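Local coordinates for putative flagellar hook-associated protein (Vibrio parahaemolyticus, PDB 3PWX) that probably serves as a structural component of the bacterial flagellum, perhaps at the junction between hook and filament, at residues L13-L16 / E17-N20; S28-A31 / N32-T36; E77-S80 / Y81-S84; L155-I158 / D159-I162. All coordinates share one frame; numbering follows the deposited sequence.

Contact 1: residues L13-L16 / E17-N20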
ATOM      1  N   LEU A  13     -25.053   6.752 -18.271  1.00 84.41           N
ATOM      2  CA  LEU A  13     -24.502   5.515 -18.795  1.00 82.83           C
ATOM      3  C   LEU A  13     -23.010   5.627 -18.997  1.00 80.18           C
ATOM      4  O   LEU A  13     -22.271   4.726 -18.614  1.00 78.59           O
ATOM      5  CB  LEU A  13     -25.172   5.064 -20.089  1.00 84.34           C
ATOM      6  CG  LEU A  13     -24.935   3.567 -20.356  1.00 84.65           C
ATOM      7  CD1 LEU A  13     -26.132   2.732 -19.895  1.00 85.46           C
ATOM      8  CD2 LEU A  13     -24.617   3.317 -21.828  1.00 86.50           C
ATOM      9  N   LEU A  14     -22.586   6.750 -19.552  1.00 79.04           N
ATOM     10  CA  LEU A  14     -21.194   6.992 -19.819  1.00 76.95           C
ATOM     11  C   LEU A  14     -20.380   7.032 -18.556  1.00 75.26           C
ATOM     12  O   LEU A  14     -19.255   6.528 -18.522  1.00 74.48           O
ATOM     13  CB  LEU A  14     -21.006   8.275 -20.612  1.00 78.25           C
ATOM     14  CG  LEU A  14     -21.467   8.272 -22.067  1.00 79.76           C
ATOM     15  CD1 LEU A  14     -21.779   9.700 -22.486  1.00 81.62           C
ATOM     16  CD2 LEU A  14     -20.450   7.684 -22.993  1.00 79.36           C
ATOM     17  N   ASN A  15     -20.922   7.606 -17.502  1.00 74.69           N
ATOM     18  CA  ASN A  15     -20.206   7.517 -16.233  1.00 73.82           C
ATOM     19  C   ASN A  15     -20.216   6.160 -15.544  1.00 72.57           C
ATOM     20  O   ASN A  15     -19.293   5.837 -14.821  1.00 71.50           O
ATOM     21  CB  ASN A  15     -20.512   8.670 -15.298  1.00 65.48           C
ATOM     22  CG  ASN A  15     -19.756   9.908 -15.701  1.00 65.71           C
ATOM     23  OD1 ASN A  15     -18.503   9.906 -15.686  1.00 65.00           O
ATOM     24  ND2 ASN A  15     -20.466  10.935 -16.133  1.00 66.78           N
ATOM     25  N   LEU A  16     -21.239   5.358 -15.785  1.00 73.33           N
ATOM     26  CA  LEU A  16     -21.143   3.970 -15.365  1.00 73.21           C
ATOM     27  C   LEU A  16     -20.090   3.194 -16.197  1.00 72.16           C
ATOM     28  O   LEU A  16     -19.379   2.370 -15.648  1.00 71.21           O
ATOM     29  CB  LEU A  16     -22.502   3.284 -15.362  1.00 74.77           C
ATOM     30  CG  LEU A  16     -23.613   3.882 -14.482  1.00 76.19           C
ATOM     31  CD1 LEU A  16     -24.965   3.359 -14.936  1.00 77.48           C
ATOM     32  CD2 LEU A  16     -23.422   3.631 -12.982  1.00 74.68           C
ATOM     33  N   GLU A  17     -19.950   3.486 -17.490  1.00 72.65           N
ATOM     34  CA  GLU A  17     -18.939   2.827 -18.286  1.00 72.11           C
ATOM     35  C   GLU A  17     -17.530   3.116 -17.765  1.00 70.98           C
ATOM     36  O   GLU A  17     -16.698   2.177 -17.625  1.00 69.26           O
ATOM     37  CB  GLU A  17     -19.025   3.203 -19.757  1.00 73.21           C
ATOM     38  CG  GLU A  17     -19.767   2.222 -20.652  1.00 77.64           C
ATOM     39  CD  GLU A  17     -20.127   2.810 -22.061  1.00 85.64           C
ATOM     40  OE1 GLU A  17     -19.521   3.837 -22.524  1.00 84.94           O
ATOM     41  OE2 GLU A  17     -21.057   2.261 -22.709  1.00 88.89           O
ATOM     42  N   ARG A  18     -17.267   4.403 -17.509  1.00 70.69           N
ATOM     43  CA  ARG A  18     -15.987   4.875 -16.975  1.00 69.57           C
ATOM     44  C   ARG A  18     -15.684   4.316 -15.578  1.00 68.85           C
ATOM     45  O   ARG A  18     -14.524   4.056 -15.273  1.00 67.96           O
ATOM     46  CB  ARG A  18     -15.952   6.383 -16.931  1.00 69.49           C
ATOM     47  CG  ARG A  18     -14.835   6.958 -16.099  1.00 70.08           C
ATOM     48  CD  ARG A  18     -14.913   8.490 -16.119  1.00 75.52           C
ATOM     49  NE  ARG A  18     -13.634   9.153 -15.848  1.00 75.39           N
ATOM     50  CZ  ARG A  18     -13.332  10.398 -16.225  1.00 76.64           C
ATOM     51  NH1 ARG A  18     -14.180  11.129 -16.939  1.00 77.84           N
ATOM     52  NH2 ARG A  18     -12.149  10.910 -15.936  1.00 77.38           N
ATOM     53  N   GLU A  19     -16.711   4.148 -14.744  1.00 69.75           N
ATOM     54  CA  GLU A  19     -16.532   3.537 -13.430  1.00 70.21           C
ATOM     55  C   GLU A  19     -16.302   2.036 -13.580  1.00 69.17           C
ATOM     56  O   GLU A  19     -15.464   1.452 -12.891  1.00 68.77           O
ATOM     57  CB  GLU A  19     -17.706   3.827 -12.493  1.00 72.11           C
ATOM     58  CG  GLU A  19     -17.512   3.282 -11.043  1.00 75.72           C
ATOM     59  CD  GLU A  19     -18.708   3.552 -10.094  1.00 84.82           C
ATOM     60  OE1 GLU A  19     -19.625   4.384 -10.435  1.00 89.96           O
ATOM     61  OE2 GLU A  19     -18.724   2.942  -8.985  1.00 84.91           O
ATOM     62  N   ASN A  20     -17.023   1.416 -14.502  1.00 69.43           N
ATOM     63  CA  ASN A  20     -16.799   0.016 -14.835  1.00 68.81           C
ATOM     64  C   ASN A  20     -15.388  -0.249 -15.352  1.00 66.36           C
ATOM     65  O   ASN A  20     -14.736  -1.190 -14.925  1.00 66.11           O
ATOM     66  CB  ASN A  20     -17.860  -0.449 -15.824  1.00 71.13           C
ATOM     67  CG  ASN A  20     -18.278  -1.856 -15.604  1.00 73.10           C
ATOM     68  OD1 ASN A  20     -17.447  -2.731 -15.337  1.00 80.98           O
ATOM     69  ND2 ASN A  20     -19.569  -2.107 -15.722  1.00 76.25           N
TER
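Leu13 and Glu17 meet across one turn of a regular alpha helix, by backbone and by side chain. The backbone bonds come first. Glu17 N donates to Leu13 O at 2.9 Å. Arg18 N bonds to Leu14 O at 3.1 Å and is the straightest of the set, with 166° at the hydrogen. Glu19 N reaches Asn15 O at 3.1 Å. Asn20 N closes the series on Leu16 O at 2.8 Å.

The side-chain contacts are loose. The Glu17 chain runs extended beyond CG, back toward the preceding turn, and its carboxylate comes near two leucines. Glu17 OE2 lies 3.8 Å from Leu13 CD2, and Glu17 OE1 lies 4.0 Å from Leu14 CD2. These are van der Waals contacts of a carboxylate with methyl groups.

Asn15 and Arg18 run side by side and point the same way. Asn15 OD1 comes to 3.9 Å from Arg18 CD, an aliphatic carbon. The amide and guanidinium planes are 21° apart. Arg18 is extended from CG to NE, with CG opposite its own backbone N (chi1 166°), and this carries the charged group away from the turn.

The two segments belong to the long helix 7-61 and lie at the protein surface, where a coiled coil is predicted from residue 16 onward. Glu19 packs on Asn214 and Val218 of helix 172-223. Asn20 touches Lys215 and Val218 there, and its ND2 bonds to Asp219 OD1.

Contact 2: residues S28-A31 / N32-T36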
ATOM      1  N   SER A  28      -7.344  -5.867 -12.785  1.00 60.39           N
ATOM      2  CA  SER A  28      -6.205  -6.275 -13.596  1.00 60.73           C
ATOM      3  C   SER A  28      -4.881  -6.017 -12.901  1.00 59.83           C
ATOM      4  O   SER A  28      -3.940  -6.764 -13.117  1.00 61.79           O
ATOM      5  CB  SER A  28      -6.213  -5.600 -14.955  1.00 61.49           C
ATOM      6  OG  SER A  28      -4.978  -5.827 -15.586  1.00 62.57           O
ATOM      7  N   ASN A  29      -4.797  -4.975 -12.071  1.00 58.50           N
ATOM      8  CA  ASN A  29      -3.590  -4.702 -11.290  1.00 55.61           C
ATOM      9  C   ASN A  29      -3.428  -5.778 -10.245  1.00 55.03           C
ATOM     10  O   ASN A  29      -2.319  -6.293 -10.031  1.00 55.20           O
ATOM     11  CB  ASN A  29      -3.700  -3.343 -10.604  1.00 55.01           C
ATOM     12  CG  ASN A  29      -3.527  -2.184 -11.574  1.00 54.40           C
ATOM     13  OD1 ASN A  29      -3.262  -2.379 -12.770  1.00 54.50           O
ATOM     14  ND2 ASN A  29      -3.686  -0.947 -11.057  1.00 54.44           N
ATOM     15  N   ILE A  30      -4.541  -6.141  -9.609  1.00 53.96           N
ATOM     16  CA  ILE A  30      -4.540  -7.162  -8.582  1.00 53.91           C
ATOM     17  C   ILE A  30      -4.193  -8.608  -9.104  1.00 54.19           C
ATOM     18  O   ILE A  30      -3.325  -9.297  -8.540  1.00 54.86           O
ATOM     19  CB  ILE A  30      -5.882  -7.174  -7.894  1.00 54.38           C
ATOM     20  CG1 ILE A  30      -6.178  -5.778  -7.318  1.00 54.42           C
ATOM     21  CG2 ILE A  30      -5.967  -8.281  -6.854  1.00 54.55           C
ATOM     22  CD1 ILE A  30      -7.458  -5.781  -6.487  1.00 55.06           C
ATOM     23  N   ALA A  31      -4.845  -9.076 -10.162  1.00 54.88           N
ATOM     24  CA  ALA A  31      -4.416 -10.307 -10.810  1.00 55.63           C
ATOM     25  C   ALA A  31      -2.917 -10.181 -11.184  1.00 55.69           C
ATOM     26  O   ALA A  31      -2.155 -11.115 -11.013  1.00 55.14           O
ATOM     27  CB  ALA A  31      -5.264 -10.608 -12.039  1.00 56.44           C
ATOM     28  N   ASN A  32      -2.471  -9.030 -11.692  1.00 56.23           N
ATOM     29  CA  ASN A  32      -1.049  -9.025 -12.063  1.00 56.23           C
ATOM     30  C   ASN A  32      -0.150  -9.057 -10.869  1.00 54.87           C
ATOM     31  O   ASN A  32       0.939  -9.643 -10.912  1.00 56.66           O
ATOM     32  CB  ASN A  32      -0.692  -7.952 -13.064  1.00 56.25           C
ATOM     33  CG  ASN A  32      -1.310  -8.239 -14.413  1.00 60.93           C
ATOM     34  OD1 ASN A  32      -1.428  -9.396 -14.791  1.00 65.68           O
ATOM     35  ND2 ASN A  32      -1.707  -7.201 -15.150  1.00 64.18           N
ATOM     36  N   LEU A  33      -0.617  -8.494  -9.767  1.00 53.25           N
ATOM     37  CA  LEU A  33       0.236  -8.448  -8.588  1.00 52.81           C
ATOM     38  C   LEU A  33       0.331  -9.885  -7.986  1.00 52.89           C
ATOM     39  O   LEU A  33       1.410 -10.342  -7.593  1.00 52.69           O
ATOM     40  CB  LEU A  33      -0.223  -7.362  -7.598  1.00 52.63           C
ATOM     41  CG  LEU A  33       0.500  -7.269  -6.254  1.00 52.35           C
ATOM     42  CD1 LEU A  33       2.037  -7.243  -6.416  1.00 52.10           C
ATOM     43  CD2 LEU A  33       0.016  -6.062  -5.484  1.00 52.46           C
ATOM     44  N   LYS A  34      -0.788 -10.606  -8.009  1.00 53.30           N
ATOM     45  CA  LYS A  34      -0.834 -11.969  -7.518  1.00 55.23           C
ATOM     46  C   LYS A  34       0.128 -12.864  -8.275  1.00 57.27           C
ATOM     47  O   LYS A  34       0.717 -13.826  -7.715  1.00 56.89           O
ATOM     48  CB  LYS A  34      -2.230 -12.537  -7.642  1.00 56.33           C
ATOM     49  CG  LYS A  34      -3.263 -11.852  -6.746  1.00 58.10           C
ATOM     50  CD  LYS A  34      -4.488 -12.710  -6.572  1.00 58.34           C
ATOM     51  CE  LYS A  34      -4.040 -14.008  -5.849  1.00 62.30           C
ATOM     52  NZ  LYS A  34      -5.007 -14.379  -4.748  1.00 63.21           N
ATOM     53  N   THR A  35       0.272 -12.559  -9.559  1.00 58.94           N
ATOM     54  CA  THR A  35       1.132 -13.342 -10.415  1.00 61.11           C
ATOM     55  C   THR A  35       2.577 -13.138 -10.077  1.00 59.64           C
ATOM     56  O   THR A  35       3.351 -14.051 -10.125  1.00 61.87           O
ATOM     57  CB  THR A  35       0.959 -12.949 -11.865  1.00 62.64           C
ATOM     58  OG1 THR A  35      -0.311 -13.447 -12.292  1.00 67.06           O
ATOM     59  CG2 THR A  35       2.101 -13.592 -12.723  1.00 61.87           C
ATOM     60  N   THR A  36       2.915 -11.918  -9.744  1.00 57.89           N
ATOM     61  CA  THR A  36       4.267 -11.501  -9.454  1.00 55.66           C
ATOM     62  C   THR A  36       4.579 -11.999  -8.075  1.00 53.58           C
ATOM     63  O   THR A  36       5.708 -12.396  -7.798  1.00 54.44           O
ATOM     64  CB  THR A  36       4.227  -9.992  -9.426  1.00 55.53           C
ATOM     65  OG1 THR A  36       3.949  -9.560 -10.757  1.00 58.83           O
ATOM     66  CG2 THR A  36       5.521  -9.396  -8.954  1.00 57.38           C
TER
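Ser28 and Asn32 face each other one turn apart on the long helix 7-61, within a predicted coiled coil. The Asn32 side chain folds back over the preceding turn. Its CG stands opposite its own carbonyl carbon (chi1 -68°), and this brings the amide against Ser28. Asn32 ND2 is 3.1 Å from Ser28 O, but the angle is too poor for a hydrogen bond. Ser28 O is instead bonded by Asn32 N. Ser28 OG lies 3.6 Å from Asn32 ND2, above the amide plane at its nitrogen end.

Lys34 starts in the same way and then bends. Its CG rests 3.1 Å from Ile30 O, the oxygen that accepts the Lys34 N bond. Further out the chain turns at chi3 (63°), and NZ forms a salt bridge with Asp205 of helix 172-223. Ile30 packs on Leu204 and Met207 of that helix and on Val130 of strand 127-131, where Leu33 packs on Val128.

Leu33 N bonds to Asn29 O at 2.8 Å. The Leu33 side chain leads away from the preceding turn. Asn29 points away from the following turn, and its ND2 is bonded to Thr129 O, so the helix meets both its partner helix and the small sheet here.

The two threonines turn their hydroxyls back to the backbone. Thr36 OG1 donates to Asn32 O at 3.0 Å. Thr35 OG1 and Thr35 N both donate to Ala31 O, each at 3.2 Å, from opposite faces of the carbonyl plane.

Contact 3: residues E77-S80 / Y81-S84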
ATOM      1  N   GLU A  77      28.492 -30.625  -2.554  1.00 85.36           N
ATOM      2  CA  GLU A  77      27.056 -30.457  -2.382  1.00 83.90           C
ATOM      3  C   GLU A  77      26.687 -29.177  -1.610  1.00 79.50           C
ATOM      4  O   GLU A  77      25.662 -28.546  -1.928  1.00 78.19           O
ATOM      5  CB  GLU A  77      26.406 -31.705  -1.792  1.00 86.15           C
ATOM      6  CG  GLU A  77      26.252 -32.869  -2.789  1.00 93.01           C
ATOM      7  CD  GLU A  77      24.879 -32.874  -3.483  1.00 98.36           C
ATOM      8  OE1 GLU A  77      24.553 -31.897  -4.218  1.00 98.50           O
ATOM      9  OE2 GLU A  77      24.122 -33.863  -3.288  1.00101.38           O
ATOM     10  N   LEU A  78      27.528 -28.772  -0.647  1.00 76.39           N
ATOM     11  CA  LEU A  78      27.356 -27.463  -0.000  1.00 72.29           C
ATOM     12  C   LEU A  78      27.477 -26.349  -1.007  1.00 70.71           C
ATOM     13  O   LEU A  78      26.548 -25.513  -1.115  1.00 69.76           O
ATOM     14  CB  LEU A  78      28.312 -27.207   1.151  1.00 71.45           C
ATOM     15  CG  LEU A  78      28.008 -27.919   2.471  1.00 71.37           C
ATOM     16  CD1 LEU A  78      29.205 -27.732   3.406  1.00 71.66           C
ATOM     17  CD2 LEU A  78      26.663 -27.485   3.150  1.00 65.40           C
ATOM     18  N   LYS A  79      28.561 -26.358  -1.773  1.00 69.89           N
ATOM     19  CA  LYS A  79      28.729 -25.395  -2.840  1.00 69.43           C
ATOM     20  C   LYS A  79      27.576 -25.381  -3.833  1.00 68.90           C
ATOM     21  O   LYS A  79      27.291 -24.347  -4.361  1.00 68.58           O
ATOM     22  CB  LYS A  79      30.052 -25.576  -3.572  1.00 71.78           C
ATOM     23  CG  LYS A  79      31.295 -25.015  -2.852  1.00 70.57           C
ATOM     24  CD  LYS A  79      32.578 -25.411  -3.641  1.00 72.39           C
ATOM     25  CE  LYS A  79      33.867 -25.059  -2.898  1.00 74.33           C
ATOM     26  NZ  LYS A  79      35.134 -25.550  -3.587  1.00 82.21           N
ATOM     27  N   SER A  80      26.906 -26.509  -4.062  1.00 69.98           N
ATOM     28  CA  SER A  80      25.733 -26.562  -4.944  1.00 70.54           C
ATOM     29  C   SER A  80      24.549 -25.788  -4.468  1.00 67.58           C
ATOM     30  O   SER A  80      23.977 -25.023  -5.249  1.00 67.71           O
ATOM     31  CB  SER A  80      25.228 -27.968  -5.143  1.00 72.37           C
ATOM     32  OG  SER A  80      25.495 -28.304  -6.466  1.00 80.21           O
ATOM     33  N   TYR A  81      24.176 -26.025  -3.211  1.00 65.50           N
ATOM     34  CA  TYR A  81      23.053 -25.342  -2.564  1.00 63.66           C
ATOM     35  C   TYR A  81      23.375 -23.856  -2.340  1.00 61.61           C
ATOM     36  O   TYR A  81      22.522 -23.004  -2.529  1.00 59.37           O
ATOM     37  CB  TYR A  81      22.629 -26.081  -1.280  1.00 63.98           C
ATOM     38  CG  TYR A  81      22.146 -27.509  -1.573  1.00 66.12           C
ATOM     39  CD1 TYR A  81      21.015 -27.709  -2.365  1.00 68.82           C
ATOM     40  CD2 TYR A  81      22.824 -28.631  -1.108  1.00 68.00           C
ATOM     41  CE1 TYR A  81      20.533 -28.972  -2.660  1.00 73.12           C
ATOM     42  CE2 TYR A  81      22.350 -29.941  -1.414  1.00 73.86           C
ATOM     43  CZ  TYR A  81      21.181 -30.072  -2.190  1.00 75.32           C
ATOM     44  OH  TYR A  81      20.624 -31.251  -2.554  1.00 79.87           O
ATOM     45  N   ARG A  82      24.633 -23.578  -2.017  1.00 62.02           N
ATOM     46  CA  ARG A  82      25.140 -22.245  -1.980  1.00 61.88           C
ATOM     47  C   ARG A  82      24.903 -21.520  -3.300  1.00 62.37           C
ATOM     48  O   ARG A  82      24.340 -20.413  -3.290  1.00 61.70           O
ATOM     49  CB  ARG A  82      26.607 -22.214  -1.593  1.00 63.30           C
ATOM     50  CG  ARG A  82      27.178 -20.805  -1.460  1.00 63.15           C
ATOM     51  CD  ARG A  82      28.693 -20.840  -1.579  1.00 63.94           C
ATOM     52  NE  ARG A  82      29.097 -21.118  -2.963  1.00 63.88           N
ATOM     53  CZ  ARG A  82      30.355 -21.360  -3.348  1.00 64.02           C
ATOM     54  NH1 ARG A  82      30.623 -21.646  -4.614  1.00 63.71           N
ATOM     55  NH2 ARG A  82      31.326 -21.369  -2.451  1.00 62.47           N
ATOM     56  N   ASP A  83      25.222 -22.147  -4.423  1.00 63.85           N
ATOM     57  CA  ASP A  83      25.118 -21.434  -5.696  1.00 64.17           C
ATOM     58  C   ASP A  83      23.688 -21.256  -6.085  1.00 62.66           C
ATOM     59  O   ASP A  83      23.269 -20.166  -6.457  1.00 62.86           O
ATOM     60  CB  ASP A  83      25.852 -22.167  -6.809  1.00 67.29           C
ATOM     61  CG  ASP A  83      27.361 -22.183  -6.613  1.00 69.46           C
ATOM     62  OD1 ASP A  83      27.896 -21.475  -5.725  1.00 66.38           O
ATOM     63  OD2 ASP A  83      28.015 -22.936  -7.376  1.00 76.62           O
ATOM     64  N   SER A  84      22.934 -22.334  -5.960  1.00 62.36           N
ATOM     65  CA  SER A  84      21.496 -22.352  -6.156  1.00 60.95           C
ATOM     66  C   SER A  84      20.708 -21.261  -5.343  1.00 58.45           C
ATOM     67  O   SER A  84      19.693 -20.715  -5.806  1.00 58.60           O
ATOM     68  CB  SER A  84      21.025 -23.780  -5.872  1.00 61.58           C
ATOM     69  OG  SER A  84      19.645 -23.844  -5.553  1.00 63.95           O
TER
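Tyr81 leans back over the peptide of Glu77. Tyr81 CD2 comes to 3.0 Å from Glu77 O, which approaches the ring obliquely. The same oxygen accepts the Tyr81 N bond at 3.2 Å. The Glu77 chain bends at chi2 (-93°), which brings OE1 to 4.1 Å from Tyr81 CE2. The carboxylate and ring planes are 28° apart.

Lys79 and Arg82 run side by side, pointing the same way. Lys79 CG lies over one face of the Arg82 guanidinium, toward its rim, 3.7 Å from Arg82 NH2. These contacts belong to helix 71-89, part of the flagellin N-terminal helical region. The helix packs against helices 7-61 and 154-166.

Asp83 meets the guanidinium at its edge, in plane. Arg82 NE and Arg82 NH1 form a salt bridge with Asp83, both donating to OD1, at 3.0 and 2.9 Å. NE meets OD1 nearly along its C-O axis, while NH1 uses the syn lone pair. This side-on grip limits rotation of the guanidinium. Arg82 NH2 is held in turn by a salt bridge to Asp159 of helix 154-166. On the tyrosine side, Tyr81 touches Ser53 and Met54 of helix 7-61, and Ser84 OG is hydrogen-bonded to Ser50 OG of that helix.

Contact 4: residues L155-I158 / D159-I162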
ATOM      1  N   LEU A 155      25.735 -17.003   3.199  1.00 61.12           N
ATOM      2  CA  LEU A 155      26.601 -17.521   2.147  1.00 61.95           C
ATOM      3  C   LEU A 155      28.068 -17.337   2.494  1.00 62.21           C
ATOM      4  O   LEU A 155      28.907 -18.147   2.145  1.00 63.89           O
ATOM      5  CB  LEU A 155      26.244 -16.923   0.795  1.00 61.45           C
ATOM      6  CG  LEU A 155      24.846 -17.308   0.282  1.00 63.16           C
ATOM      7  CD1 LEU A 155      24.599 -16.759  -1.130  1.00 67.30           C
ATOM      8  CD2 LEU A 155      24.563 -18.806   0.294  1.00 61.90           C
ATOM      9  N   ASN A 156      28.372 -16.274   3.220  1.00 61.55           N
ATOM     10  CA  ASN A 156      29.713 -16.130   3.741  1.00 61.78           C
ATOM     11  C   ASN A 156      29.995 -17.139   4.850  1.00 61.70           C
ATOM     12  O   ASN A 156      31.089 -17.664   4.924  1.00 62.24           O
ATOM     13  CB  ASN A 156      29.951 -14.688   4.156  1.00 61.43           C
ATOM     14  CG  ASN A 156      30.055 -13.780   2.929  1.00 63.31           C
ATOM     15  OD1 ASN A 156      30.502 -14.254   1.880  1.00 64.98           O
ATOM     16  ND2 ASN A 156      29.605 -12.507   3.022  1.00 57.36           N
ATOM     17  N   GLN A 157      28.989 -17.448   5.673  1.00 59.99           N
ATOM     18  CA  GLN A 157      29.217 -18.282   6.793  1.00 60.17           C
ATOM     19  C   GLN A 157      29.410 -19.704   6.284  1.00 61.21           C
ATOM     20  O   GLN A 157      30.188 -20.470   6.854  1.00 61.17           O
ATOM     21  CB  GLN A 157      28.048 -18.209   7.748  1.00 60.19           C
ATOM     22  CG  GLN A 157      28.131 -19.204   8.940  1.00 61.34           C
ATOM     23  CD  GLN A 157      29.350 -18.926   9.778  1.00 64.99           C
ATOM     24  OE1 GLN A 157      29.613 -17.766  10.118  1.00 69.71           O
ATOM     25  NE2 GLN A 157      30.102 -19.967  10.120  1.00 63.78           N
ATOM     26  N   ILE A 158      28.723 -20.045   5.194  1.00 61.20           N
ATOM     27  CA  ILE A 158      28.806 -21.398   4.663  1.00 62.69           C
ATOM     28  C   ILE A 158      30.238 -21.604   4.103  1.00 64.80           C
ATOM     29  O   ILE A 158      30.787 -22.722   4.193  1.00 64.10           O
ATOM     30  CB  ILE A 158      27.660 -21.769   3.646  1.00 61.51           C
ATOM     31  CG1 ILE A 158      27.574 -23.287   3.427  1.00 64.63           C
ATOM     32  CG2 ILE A 158      27.922 -21.161   2.288  1.00 62.51           C
ATOM     33  CD1 ILE A 158      27.540 -24.241   4.760  1.00 64.46           C
ATOM     34  N   ASP A 159      30.821 -20.513   3.570  1.00 64.54           N
ATOM     35  CA  ASP A 159      32.203 -20.553   3.038  1.00 66.60           C
ATOM     36  C   ASP A 159      33.244 -20.683   4.143  1.00 66.23           C
ATOM     37  O   ASP A 159      34.212 -21.416   3.985  1.00 67.19           O
ATOM     38  CB  ASP A 159      32.510 -19.349   2.091  1.00 67.16           C
ATOM     39  CG  ASP A 159      32.075 -19.622   0.631  1.00 70.20           C
ATOM     40  OD1 ASP A 159      31.659 -20.771   0.315  1.00 74.97           O
ATOM     41  OD2 ASP A 159      32.152 -18.713  -0.212  1.00 71.87           O
ATOM     42  N   ALA A 160      33.031 -19.988   5.266  1.00 64.97           N
ATOM     43  CA  ALA A 160      33.842 -20.220   6.478  1.00 65.06           C
ATOM     44  C   ALA A 160      33.771 -21.708   6.989  1.00 65.37           C
ATOM     45  O   ALA A 160      34.728 -22.248   7.571  1.00 65.13           O
ATOM     46  CB  ALA A 160      33.467 -19.245   7.585  1.00 62.55           C
ATOM     47  N   LEU A 161      32.624 -22.340   6.771  1.00 64.60           N
ATOM     48  CA  LEU A 161      32.465 -23.707   7.171  1.00 65.90           C
ATOM     49  C   LEU A 161      33.209 -24.620   6.195  1.00 67.66           C
ATOM     50  O   LEU A 161      33.911 -25.495   6.623  1.00 69.67           O
ATOM     51  CB  LEU A 161      30.984 -24.096   7.348  1.00 64.84           C
ATOM     52  CG  LEU A 161      30.946 -25.593   7.726  1.00 65.72           C
ATOM     53  CD1 LEU A 161      31.363 -25.812   9.183  1.00 67.55           C
ATOM     54  CD2 LEU A 161      29.641 -26.254   7.436  1.00 62.70           C
ATOM     55  N   ILE A 162      33.072 -24.382   4.896  1.00 68.30           N
ATOM     56  CA  ILE A 162      33.801 -25.094   3.844  1.00 69.81           C
ATOM     57  C   ILE A 162      35.333 -25.065   4.044  1.00 72.45           C
ATOM     58  O   ILE A 162      36.018 -26.045   3.815  1.00 74.25           O
ATOM     59  CB  ILE A 162      33.421 -24.517   2.447  1.00 69.13           C
ATOM     60  CG1 ILE A 162      31.966 -24.881   2.109  1.00 66.27           C
ATOM     61  CG2 ILE A 162      34.435 -24.975   1.374  1.00 71.14           C
ATOM     62  CD1 ILE A 162      31.387 -24.258   0.873  1.00 61.91           C
TER
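Helix 154-166 packs against helices 71-89, 7-61 and 172-223, and this contact spans about two turns of it. Ile158 and Leu161 make its apolar side-chain contact, with Ile158 CD1 at 4.0 Å from Leu161 CD2. The two chains cross at a slant. CG1 of Ile158 lies opposite the backbone N (chi1 -164°), which leaves CG2 between the N and the carbonyl carbon. Both residues are buried. Ile158 packs on Leu78 and Met54, and Leu161 on Val176, while both touch Val58 of helix 7-61.

The backbone bonds vary in quality. Ala160 N to Asn156 O is 3.0 Å and fairly straight, at 165°. Leu161 N bonds to Gln157 O at 3.1 Å and makes a second, weak bond to Ile158 O. The bond from Asp159 N to Leu155 O is weak at 3.4 Å.

The polar side chains find their partners on parts of the fold that lie close by in space. Asp159 OD2 forms a salt bridge with Lys112, while OD1 holds Arg82, and these two positive groups would probably stabilise the negative charge of the carboxylate. Asn156 OD1 accepts from Tyr117 N, and Gln157 NE2 donates to Glu175 and Ser179 of helix 172-223. Within the helix, Gln157 NE2 comes only to 4.3 Å from Ala160 CB.

Ile162 folds back over the carbonyl of Ile158. Ile162 N donates to Ile158 O at 2.9 Å, and Ile162 CG1 sits 3.2 Å from that same oxygen.

All four contacts are short runs of helix, about two turns each, but their surroundings differ. Contacts 1 and 2 share helix 7-61, with centres about 23 Å apart. Contact 1 is at the surface with no buried residue, and sets a carboxylate against methyls. Contact 2 is partly buried, lies nearer the centre of the chain and turns hydroxyls onto backbone oxygens. Contacts 3 and 4 lie on the other side of that centre. They touch through one salt bridge and apolar packing, such as Lys79 CG on Ile162 CD1 at 3.8 Å. Contact 3 is mostly polar and at the surface. Contact 4 has four buried residues and joins an apolar pair to polar groups bonded outward.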